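Local coordinates for sensor protein CzcS (Pseudomonas aeruginosa, PDB 5GPO), which senses zinc through its periplasmic sensor domain, the crystallised part, as the histidine kinase of a two-component system for metal detoxification and antibiotic resistance, at the interface of chains A and B. Coordinates in Å, arbitrary orientation; residue numbers count along the deposited sequence, not the author numbering. Chains: chain A/B, Sensor protein CzcS.

Contact 1: the interface of chains A and B. Residues chain A 24-25, 28, 30, 37; chain B 114-116.
Loop meets helix end in this peripheral patch of a two-fold symmetric homodimer interface, where B:Met114, B:Lys115 and B:Asn116 of the loop between strands 104-113 and 119-127 close over A:Leu24, A:Leu28 and A:Leu30. The patch ties the hairpin tip of one sensor domain to the end of helix 7-27 of the other and the loop that follows it, although the crystal alone does not show that this dimer forms in the membrane. B:Met114 supplies a flexible thioether whose chain bends at chi3 (55°), bringing CE to 3.7 Å from A:Leu24 CD2 and within 3.8 Å of A:Leu28 CD1. A:Leu28 crosses it at about a right angle and turns its other methyl, CD2, to B:Lys115 CB at 3.7 Å. Lysine suits the next place because its long aliphatic stem can line leucines while its terminal amine nitrogen reaches a backbone acceptor. B:Lys115 CG stands anti to the backbone N (chi1 -164°), and the stem runs antiparallel to A:Leu28, its CD lying 3.9 Å from A:Leu30 CG. B:Asn116 lays its CB 3.6 Å from A:Leu30 CD2. B:Lys115 NZ donates to the backbone carbonyl A:Leu28 O at a short 2.5 Å, tilted 29° from the carbonyl plane.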
ATOM      1  N   LEU A  24      -0.465 -11.362 -11.827  1.00 25.38           N
ATOM      2  CA  LEU A  24      -0.024 -11.077 -13.195  1.00 28.10           C
ATOM      3  C   LEU A  24      -0.355 -12.216 -14.148  1.00 27.96           C
ATOM      4  O   LEU A  24      -0.789 -11.984 -15.281  1.00 33.62           O
ATOM      5  CB  LEU A  24       1.483 -10.825 -13.226  1.00 23.16           C
ATOM      6  CG  LEU A  24       1.976  -9.400 -13.036  1.00 34.96           C
ATOM      7  CD1 LEU A  24       3.493  -9.399 -12.913  1.00 28.12           C
ATOM      8  CD2 LEU A  24       1.511  -8.541 -14.185  1.00 31.91           C
ATOM      9  N   GLU A  25      -0.129 -13.450 -13.722  1.00 20.70           N
ATOM     10  CA  GLU A  25      -0.192 -14.568 -14.642  1.00 24.50           C
ATOM     11  C   GLU A  25      -1.529 -15.285 -14.645  1.00 28.97           C
ATOM     12  O   GLU A  25      -1.895 -15.874 -15.668  1.00 31.45           O
ATOM     13  CB  GLU A  25       0.926 -15.564 -14.315  1.00 21.82           C
ATOM     14  CG  GLU A  25       2.320 -14.921 -14.332  1.00 24.27           C
ATOM     15  CD  GLU A  25       3.425 -15.941 -14.212  1.00 27.03           C
ATOM     16  OE1 GLU A  25       3.133 -17.053 -13.739  1.00 21.49           O
ATOM     17  OE2 GLU A  25       4.582 -15.635 -14.592  1.00 32.80           O
ATOM     18  N   LEU A  28      -5.036 -11.725 -14.204  1.00 31.35           N
ATOM     19  CA  LEU A  28      -5.021 -10.632 -15.162  1.00 32.36           C
ATOM     20  C   LEU A  28      -6.210 -10.716 -16.094  1.00 20.95           C
ATOM     21  O   LEU A  28      -6.414 -11.728 -16.770  1.00 33.00           O
ATOM     22  CB  LEU A  28      -3.723 -10.675 -15.974  1.00 34.45           C
ATOM     23  CG  LEU A  28      -3.538  -9.560 -17.009  1.00 28.62           C
ATOM     24  CD1 LEU A  28      -2.977  -8.319 -16.308  1.00 32.80           C
ATOM     25  CD2 LEU A  28      -2.618 -10.005 -18.132  1.00 28.90           C
ATOM     26  N   LEU A  30      -7.683 -10.066 -19.372  1.00 36.14           N
ATOM     27  CA  LEU A  30      -7.258  -9.744 -20.730  1.00 36.91           C
ATOM     28  C   LEU A  30      -8.125  -8.661 -21.361  1.00 45.96           C
ATOM     29  O   LEU A  30      -7.666  -7.973 -22.279  1.00 41.23           O
ATOM     30  CB  LEU A  30      -7.277 -10.999 -21.598  1.00 32.77           C
ATOM     31  CG  LEU A  30      -6.273 -12.081 -21.212  1.00 39.75           C
ATOM     32  CD1 LEU A  30      -6.357 -13.264 -22.163  1.00 40.08           C
ATOM     33  CD2 LEU A  30      -4.867 -11.499 -21.196  1.00 33.52           C
ATOM     34  N   GLN A  37      -5.443  -2.728 -15.633  1.00 30.18           N
ATOM     35  CA  GLN A  37      -4.594  -3.824 -15.178  1.00 24.43           C
ATOM     36  C   GLN A  37      -3.581  -3.331 -14.149  1.00 28.57           C
ATOM     37  O   GLN A  37      -3.346  -3.992 -13.133  1.00 24.35           O
ATOM     38  CB  GLN A  37      -3.889  -4.491 -16.370  1.00 27.87           C
ATOM     39  CG  GLN A  37      -4.848  -5.188 -17.347  1.00 30.52           C
ATOM     40  CD  GLN A  37      -4.158  -5.868 -18.528  1.00 34.41           C
ATOM     41  OE1 GLN A  37      -3.015  -5.564 -18.861  1.00 30.46           O
ATOM     42  NE2 GLN A  37      -4.864  -6.794 -19.169  1.00 30.74           N
TER
ATOM     43  N   MET B 114       3.281 -12.439 -18.373  1.00 28.21           N
ATOM     44  CA  MET B 114       1.919 -11.994 -18.162  1.00 30.94           C
ATOM     45  C   MET B 114       0.959 -12.847 -18.983  1.00 34.67           C
ATOM     46  O   MET B 114       1.341 -13.490 -19.966  1.00 38.41           O
ATOM     47  CB  MET B 114       1.787 -10.518 -18.526  1.00 34.82           C
ATOM     48  CG  MET B 114       2.641  -9.617 -17.652  1.00 30.19           C
ATOM     49  SD  MET B 114       2.297  -7.885 -17.926  1.00 33.04           S
ATOM     50  CE  MET B 114       0.520  -7.838 -17.652  1.00 37.38           C
ATOM     51  N   LYS B 115      -0.306 -12.859 -18.553  1.00 41.14           N
ATOM     52  CA  LYS B 115      -1.276 -13.746 -19.183  1.00 41.38           C
ATOM     53  C   LYS B 115      -1.453 -13.421 -20.659  1.00 38.15           C
ATOM     54  O   LYS B 115      -1.677 -14.326 -21.469  1.00 43.86           O
ATOM     55  CB  LYS B 115      -2.620 -13.672 -18.453  1.00 40.82           C
ATOM     56  CG  LYS B 115      -3.554 -14.826 -18.807  1.00 42.87           C
ATOM     57  CD  LYS B 115      -4.989 -14.534 -18.410  1.00 40.22           C
ATOM     58  CE  LYS B 115      -5.202 -14.647 -16.912  1.00 36.75           C
ATOM     59  NZ  LYS B 115      -6.593 -14.233 -16.530  1.00 33.14           N
ATOM     60  N   ASN B 116      -1.324 -12.151 -21.032  1.00 42.46           N
ATOM     61  CA  ASN B 116      -1.453 -11.740 -22.421  1.00 35.29           C
ATOM     62  C   ASN B 116      -0.204 -12.031 -23.251  1.00 39.79           C
ATOM     63  O   ASN B 116      -0.156 -11.638 -24.418  1.00 38.50           O
ATOM     64  CB  ASN B 116      -1.806 -10.249 -22.502  1.00 37.51           C
ATOM     65  CG  ASN B 116      -0.816  -9.361 -21.758  1.00 38.84           C
ATOM     66  OD1 ASN B 116       0.357  -9.711 -21.585  1.00 42.31           O
ATOM     67  ND2 ASN B 116      -1.286  -8.196 -21.322  1.00 34.71           N
TER

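Contact 2: the interface of chains A and B. Residues chain A 92, 108-112, 122; chain B 17, 21, 25.
The carbonyl A:Ser111 O, on strand 104-113, accepts a hydrogen bond from the guanidinium nitrogen B:Arg21 NH1 at 2.9 Å, with B:Arg21 NH2 adding a weak one. The donor is tilted 33° from the carbonyl plane. Water 1 pairs with the same oxygen and, at 3.3 Å, with B:Arg21 NH2, bridging the two chains. Arginine suits this place because its fan of N-H groups can serve a backbone oxygen and a carboxylate together: B:Arg21 NH2 also makes a salt bridge of 3.2 Å with B:Glu25 OE2, one helical turn on, which should steady the guanidinium. A:Met112 CG lies over one face of that group, toward its rim, and the extended thioether crosses the base of B:Arg21, with A:Met112 SD 3.6 Å from B:Arg21 CA. A:Met112 CE then reaches B:Leu17 CD1 at 3.5 Å. B:Leu17, with CG anti to the backbone N (chi1 -175°), divides its methyls between two sets of partners: CD1 also meets A:Val122 CG1, whereas CD2 packs 3.7 Å from A:Ile108 CD1 and near A:Pro92 and A:Ala110. Branched and small side chains on the strands thus receive a leucine from the helix. In the crystal dimer the site docks helix 7-25 on the partner's sheet, and may do so in the receptor.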
ATOM      1  N   PRO A  92      -5.919  13.574  16.328  1.00 19.00           N
ATOM      2  CA  PRO A  92      -6.339  12.229  15.969  1.00 12.74           C
ATOM      3  C   PRO A  92      -6.307  11.323  17.194  1.00 16.79           C
ATOM      4  O   PRO A  92      -5.462  11.485  18.089  1.00 19.07           O
ATOM      5  CB  PRO A  92      -5.303  11.797  14.912  1.00 18.53           C
ATOM      6  CG  PRO A  92      -4.119  12.659  15.183  1.00 24.14           C
ATOM      7  CD  PRO A  92      -4.677  13.970  15.644  1.00 25.80           C
ATOM      8  N   ILE A 108      -5.371   4.834  13.947  1.00 17.26           N
ATOM      9  CA  ILE A 108      -5.442   6.265  14.187  1.00 16.69           C
ATOM     10  C   ILE A 108      -6.665   6.776  13.449  1.00 18.49           C
ATOM     11  O   ILE A 108      -6.942   6.358  12.320  1.00 18.81           O
ATOM     12  CB  ILE A 108      -4.147   6.995  13.759  1.00 18.25           C
ATOM     13  CG1 ILE A 108      -4.215   8.438  14.204  1.00 16.28           C
ATOM     14  CG2 ILE A 108      -3.897   6.918  12.228  1.00 19.01           C
ATOM     15  CD1 ILE A 108      -2.962   9.209  13.885  1.00 17.12           C
ATOM     16  N   GLY A 109      -7.435   7.632  14.101  1.00 15.19           N
ATOM     17  CA  GLY A 109      -8.661   8.127  13.512  1.00 16.71           C
ATOM     18  C   GLY A 109      -8.789   9.625  13.631  1.00 14.76           C
ATOM     19  O   GLY A 109      -8.357  10.230  14.614  1.00 13.73           O
ATOM     20  N   ALA A 110      -9.407  10.229  12.605  1.00 15.65           N
ATOM     21  CA  ALA A 110      -9.708  11.656  12.649  1.00 18.32           C
ATOM     22  C   ALA A 110     -10.847  11.981  11.693  1.00 17.01           C
ATOM     23  O   ALA A 110     -11.096  11.269  10.722  1.00 18.78           O
ATOM     24  CB  ALA A 110      -8.485  12.510  12.286  1.00 14.53           C
ATOM     25  N   SER A 111     -11.521  13.095  11.970  1.00 13.38           N
ATOM     26  CA  SER A 111     -12.491  13.618  11.026  1.00 18.42           C
ATOM     27  C   SER A 111     -11.761  14.383   9.938  1.00 19.56           C
ATOM     28  O   SER A 111     -10.811  15.120  10.208  1.00 21.03           O
ATOM     29  CB  SER A 111     -13.497  14.534  11.736  1.00 15.35           C
ATOM     30  OG  SER A 111     -14.006  13.850  12.849  1.00 22.82           O
ATOM     31  N   MET A 112     -12.200  14.197   8.704  1.00 20.40           N
ATOM     32  CA  MET A 112     -11.748  15.032   7.611  1.00 19.38           C
ATOM     33  C   MET A 112     -12.971  15.609   6.908  1.00 22.73           C
ATOM     34  O   MET A 112     -14.112  15.167   7.112  1.00 27.78           O
ATOM     35  CB  MET A 112     -10.825  14.249   6.646  1.00 19.89           C
ATOM     36  CG  MET A 112      -9.744  13.470   7.412  1.00 20.66           C
ATOM     37  SD  MET A 112      -8.422  12.786   6.394  1.00 18.83           S
ATOM     38  CE  MET A 112      -7.278  12.293   7.697  1.00 18.41           C
ATOM     39  N   VAL A 122     -12.208   9.078   9.272  1.00 13.61           N
ATOM     40  CA  VAL A 122     -11.141   8.363   8.573  1.00 11.64           C
ATOM     41  C   VAL A 122     -10.382   7.532   9.597  1.00 13.00           C
ATOM     42  O   VAL A 122      -9.753   8.086  10.505  1.00 15.59           O
ATOM     43  CB  VAL A 122     -10.187   9.339   7.866  1.00 18.00           C
ATOM     44  CG1 VAL A 122      -8.951   8.584   7.247  1.00 14.86           C
ATOM     45  CG2 VAL A 122     -10.944  10.134   6.812  1.00 16.49           C
TER
ATOM     46  N   LEU B  17      -1.629   9.208   8.145  1.00 17.63           N
ATOM     47  CA  LEU B  17      -2.947   9.826   8.206  1.00 16.39           C
ATOM     48  C   LEU B  17      -2.910  11.245   7.653  1.00 20.45           C
ATOM     49  O   LEU B  17      -3.842  11.683   6.976  1.00 18.22           O
ATOM     50  CB  LEU B  17      -3.463   9.835   9.644  1.00 16.27           C
ATOM     51  CG  LEU B  17      -4.894  10.356   9.783  1.00 19.16           C
ATOM     52  CD1 LEU B  17      -5.831   9.388   9.094  1.00 17.29           C
ATOM     53  CD2 LEU B  17      -5.260  10.484  11.278  1.00 22.74           C
ATOM     54  N   ARG B  21      -4.936  12.951   4.596  1.00 18.84           N
ATOM     55  CA  ARG B  21      -5.629  14.239   4.655  1.00 21.29           C
ATOM     56  C   ARG B  21      -5.170  15.165   3.534  1.00 22.17           C
ATOM     57  O   ARG B  21      -5.979  15.903   2.957  1.00 21.75           O
ATOM     58  CB  ARG B  21      -5.417  14.903   6.023  1.00 17.37           C
ATOM     59  CG  ARG B  21      -6.099  16.269   6.161  1.00 22.74           C
ATOM     60  CD  ARG B  21      -5.831  16.938   7.524  1.00 24.71           C
ATOM     61  NE  ARG B  21      -6.310  16.154   8.661  1.00 22.32           N
ATOM     62  CZ  ARG B  21      -7.561  16.177   9.135  1.00 27.13           C
ATOM     63  NH1 ARG B  21      -7.885  15.428  10.172  1.00 22.53           N
ATOM     64  NH2 ARG B  21      -8.505  16.924   8.563  1.00 22.78           N
ATOM     65  N   GLU B  25      -7.879  16.991   1.125  1.00 24.79           N
ATOM     66  CA  GLU B  25      -8.169  18.390   1.372  1.00 20.74           C
ATOM     67  C   GLU B  25      -7.242  19.358   0.642  1.00 21.22           C
ATOM     68  O   GLU B  25      -7.594  20.532   0.497  1.00 25.58           O
ATOM     69  CB  GLU B  25      -8.143  18.645   2.886  1.00 20.57           C
ATOM     70  CG  GLU B  25      -9.117  17.728   3.626  1.00 25.19           C
ATOM     71  CD  GLU B  25      -9.198  17.965   5.129  1.00 30.99           C
ATOM     72  OE1 GLU B  25      -8.443  18.794   5.665  1.00 25.29           O
ATOM     73  OE2 GLU B  25     -10.028  17.302   5.777  1.00 36.14           O
TER
HETATM   74  O   HOH W   1     -10.713  17.529  10.884  1.00 32.54           O

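Contact 3: the interface of chains A and B. Residues chain A 39, 42-43, 45-46; chain B 42-43, 46, 67.
Helix 34-47, which carries the zinc-binding pair His39 and Asp43 of this sensor domain, meets its two-fold mate here, and A:Gln42 reaches across to B:Asp43. The amide A:Gln42 NE2 donates to the carboxylate B:Asp43 OD1 at 2.8 Å, coming from above the carboxylate plane, 52° out of it. In the reciprocal pair, B:Gln42 NE2 donates to A:Asp43 OD1 at 3.1 Å, also from above the carboxylate plane of A:Asp43. The two glutamines reach this end differently: A:Gln42 runs extended at chi2 (167°), while B:Gln42 bends there (70°). Glutamine suits the place by combining a methylene stem with an amide that can give and take hydrogen bonds: A:Gln42 OE1 pairs with water 2 at 2.5 Å, and this water also meets the backbone oxygen B:Asp43 O. The stem of A:Gln42 is closely packed, its CG only 3.3 Å from B:Val46 CG2, and its CB lies over one face of B:Phe67, toward the rim. The ring rim also meets the backbone, B:Phe67 CZ lying 3.4 Å from A:Gln42 N. B:Phe67 CE1 lies 4.0 Å from A:Leu45 CD2. The imidazole of A:His39 lies nearly coplanar with the B:Asp43 carboxylate, whose OD1 sits at the ring edge, 3.6 Å from A:His39 CD2.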
ATOM      1  N   HIS A  39      -3.913  -0.776 -12.087  1.00 20.71           N
ATOM      2  CA  HIS A  39      -4.611  -0.499 -10.834  1.00 27.62           C
ATOM      3  C   HIS A  39      -5.008  -1.783 -10.123  1.00 22.35           C
ATOM      4  O   HIS A  39      -5.000  -1.841  -8.885  1.00 22.61           O
ATOM      5  CB  HIS A  39      -5.837   0.363 -11.093  1.00 26.11           C
ATOM      6  CG  HIS A  39      -5.538   1.823 -11.142  1.00 25.17           C
ATOM      7  ND1 HIS A  39      -5.228   2.480 -12.313  1.00 22.70           N
ATOM      8  CD2 HIS A  39      -5.507   2.759 -10.164  1.00 26.46           C
ATOM      9  CE1 HIS A  39      -5.016   3.757 -12.051  1.00 26.05           C
ATOM     10  NE2 HIS A  39      -5.177   3.951 -10.755  1.00 30.58           N
ATOM     11  N   GLN A  42      -1.922  -2.812  -8.339  1.00 20.21           N
ATOM     12  CA  GLN A  42      -1.885  -1.940  -7.171  1.00 19.89           C
ATOM     13  C   GLN A  42      -2.798  -2.448  -6.056  1.00 23.53           C
ATOM     14  O   GLN A  42      -2.394  -2.511  -4.889  1.00 22.84           O
ATOM     15  CB  GLN A  42      -2.273  -0.531  -7.602  1.00 24.65           C
ATOM     16  CG  GLN A  42      -2.288   0.476  -6.504  1.00 31.11           C
ATOM     17  CD  GLN A  42      -2.374   1.880  -7.035  1.00 30.15           C
ATOM     18  OE1 GLN A  42      -1.353   2.566  -7.196  1.00 29.27           O
ATOM     19  NE2 GLN A  42      -3.589   2.318  -7.339  1.00 28.44           N
ATOM     20  N   ASP A  43      -4.027  -2.846  -6.400  1.00 20.25           N
ATOM     21  CA  ASP A  43      -4.932  -3.387  -5.383  1.00 20.81           C
ATOM     22  C   ASP A  43      -4.318  -4.594  -4.672  1.00 26.22           C
ATOM     23  O   ASP A  43      -4.476  -4.755  -3.457  1.00 23.88           O
ATOM     24  CB  ASP A  43      -6.277  -3.771  -6.004  1.00 23.32           C
ATOM     25  CG  ASP A  43      -7.082  -2.569  -6.488  1.00 28.50           C
ATOM     26  OD1 ASP A  43      -6.891  -1.442  -5.977  1.00 30.45           O
ATOM     27  OD2 ASP A  43      -7.919  -2.763  -7.390  1.00 41.31           O
ATOM     28  N   LEU A  45      -1.066  -5.291  -4.277  1.00 16.41           N
ATOM     29  CA  LEU A  45       0.048  -4.855  -3.437  1.00 16.10           C
ATOM     30  C   LEU A  45      -0.458  -4.272  -2.119  1.00 18.13           C
ATOM     31  O   LEU A  45       0.097  -4.548  -1.048  1.00 20.68           O
ATOM     32  CB  LEU A  45       0.916  -3.832  -4.186  1.00 20.83           C
ATOM     33  CG  LEU A  45       2.258  -3.480  -3.509  1.00 19.50           C
ATOM     34  CD1 LEU A  45       3.259  -4.625  -3.531  1.00 19.73           C
ATOM     35  CD2 LEU A  45       2.881  -2.223  -4.092  1.00 22.02           C
ATOM     36  N   VAL A  46      -1.520  -3.470  -2.171  1.00 21.05           N
ATOM     37  CA  VAL A  46      -2.002  -2.879  -0.928  1.00 17.08           C
ATOM     38  C   VAL A  46      -2.773  -3.896  -0.092  1.00 19.13           C
ATOM     39  O   VAL A  46      -2.837  -3.754   1.142  1.00 21.25           O
ATOM     40  CB  VAL A  46      -2.820  -1.610  -1.248  1.00 20.48           C
ATOM     41  CG1 VAL A  46      -4.049  -1.946  -2.026  1.00 22.58           C
ATOM     42  CG2 VAL A  46      -3.184  -0.860   0.028  1.00 22.52           C
TER
ATOM     43  N   GLN B  42      -7.290   5.537  -2.507  1.00 20.60           N
ATOM     44  CA  GLN B  42      -6.656   4.249  -2.761  1.00 28.82           C
ATOM     45  C   GLN B  42      -5.279   4.430  -3.389  1.00 23.08           C
ATOM     46  O   GLN B  42      -4.330   3.715  -3.040  1.00 26.12           O
ATOM     47  CB  GLN B  42      -7.564   3.386  -3.637  1.00 27.08           C
ATOM     48  CG  GLN B  42      -6.998   2.003  -4.022  1.00 41.50           C
ATOM     49  CD  GLN B  42      -6.920   1.014  -2.856  1.00 39.80           C
ATOM     50  OE1 GLN B  42      -6.538   1.368  -1.740  1.00 44.21           O
ATOM     51  NE2 GLN B  42      -7.293  -0.229  -3.117  1.00 35.17           N
ATOM     52  N   ASP B  43      -5.136   5.397  -4.297  1.00 24.67           N
ATOM     53  CA  ASP B  43      -3.823   5.636  -4.884  1.00 28.79           C
ATOM     54  C   ASP B  43      -2.842   6.139  -3.836  1.00 23.17           C
ATOM     55  O   ASP B  43      -1.662   5.767  -3.854  1.00 22.12           O
ATOM     56  CB  ASP B  43      -3.922   6.616  -6.057  1.00 21.99           C
ATOM     57  CG  ASP B  43      -4.379   5.945  -7.338  1.00 26.14           C
ATOM     58  OD1 ASP B  43      -4.888   4.803  -7.279  1.00 26.06           O
ATOM     59  OD2 ASP B  43      -4.231   6.564  -8.412  1.00 34.34           O
ATOM     60  N   VAL B  46      -1.302   3.370  -1.379  1.00 22.79           N
ATOM     61  CA  VAL B  46      -0.182   2.655  -1.991  1.00 26.36           C
ATOM     62  C   VAL B  46       1.082   3.495  -1.953  1.00 24.32           C
ATOM     63  O   VAL B  46       2.191   2.977  -1.764  1.00 24.19           O
ATOM     64  CB  VAL B  46      -0.562   2.278  -3.433  1.00 30.68           C
ATOM     65  CG1 VAL B  46       0.524   1.421  -4.078  1.00 30.64           C
ATOM     66  CG2 VAL B  46      -1.929   1.600  -3.426  1.00 28.68           C
ATOM     67  N   PHE B  67       4.559   1.696  -9.403  1.00 20.81           N
ATOM     68  CA  PHE B  67       3.776   2.368  -8.371  1.00 17.08           C
ATOM     69  C   PHE B  67       4.264   1.951  -6.988  1.00 21.38           C
ATOM     70  O   PHE B  67       4.995   0.978  -6.828  1.00 18.21           O
ATOM     71  CB  PHE B  67       2.277   2.077  -8.524  1.00 20.59           C
ATOM     72  CG  PHE B  67       1.954   0.625  -8.710  1.00 20.64           C
ATOM     73  CD1 PHE B  67       1.922  -0.241  -7.624  1.00 19.35           C
ATOM     74  CD2 PHE B  67       1.663   0.122  -9.967  1.00 22.18           C
ATOM     75  CE1 PHE B  67       1.611  -1.580  -7.789  1.00 20.11           C
ATOM     76  CE2 PHE B  67       1.353  -1.217 -10.144  1.00 22.91           C
ATOM     77  CZ  PHE B  67       1.322  -2.071  -9.052  1.00 20.37           C
TER
HETATM   78  O   HOH W   2      -0.744   4.901  -6.649  1.00 27.96           O

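Contact 3 lies between the others, its C-alpha centre about 17 Å from that of contact 1 and about 20 Å from that of contact 2; contacts 1 and 2 are about 36 Å apart. Helix 34-47 serves contact 3 and, through A:Gln37, the margin of contact 1. Glu25, near the end of helix 7-27 (7-25 in chain B), enters contact 1 from chain A and contact 2 from chain B, while strand 104-113 leads into the loop of contact 1. Each contact recurs with the chains exchanged. Since helix 34-47 carries zinc-binding residues, a change there might pass to helix 7-27, though the structure alone does not show it.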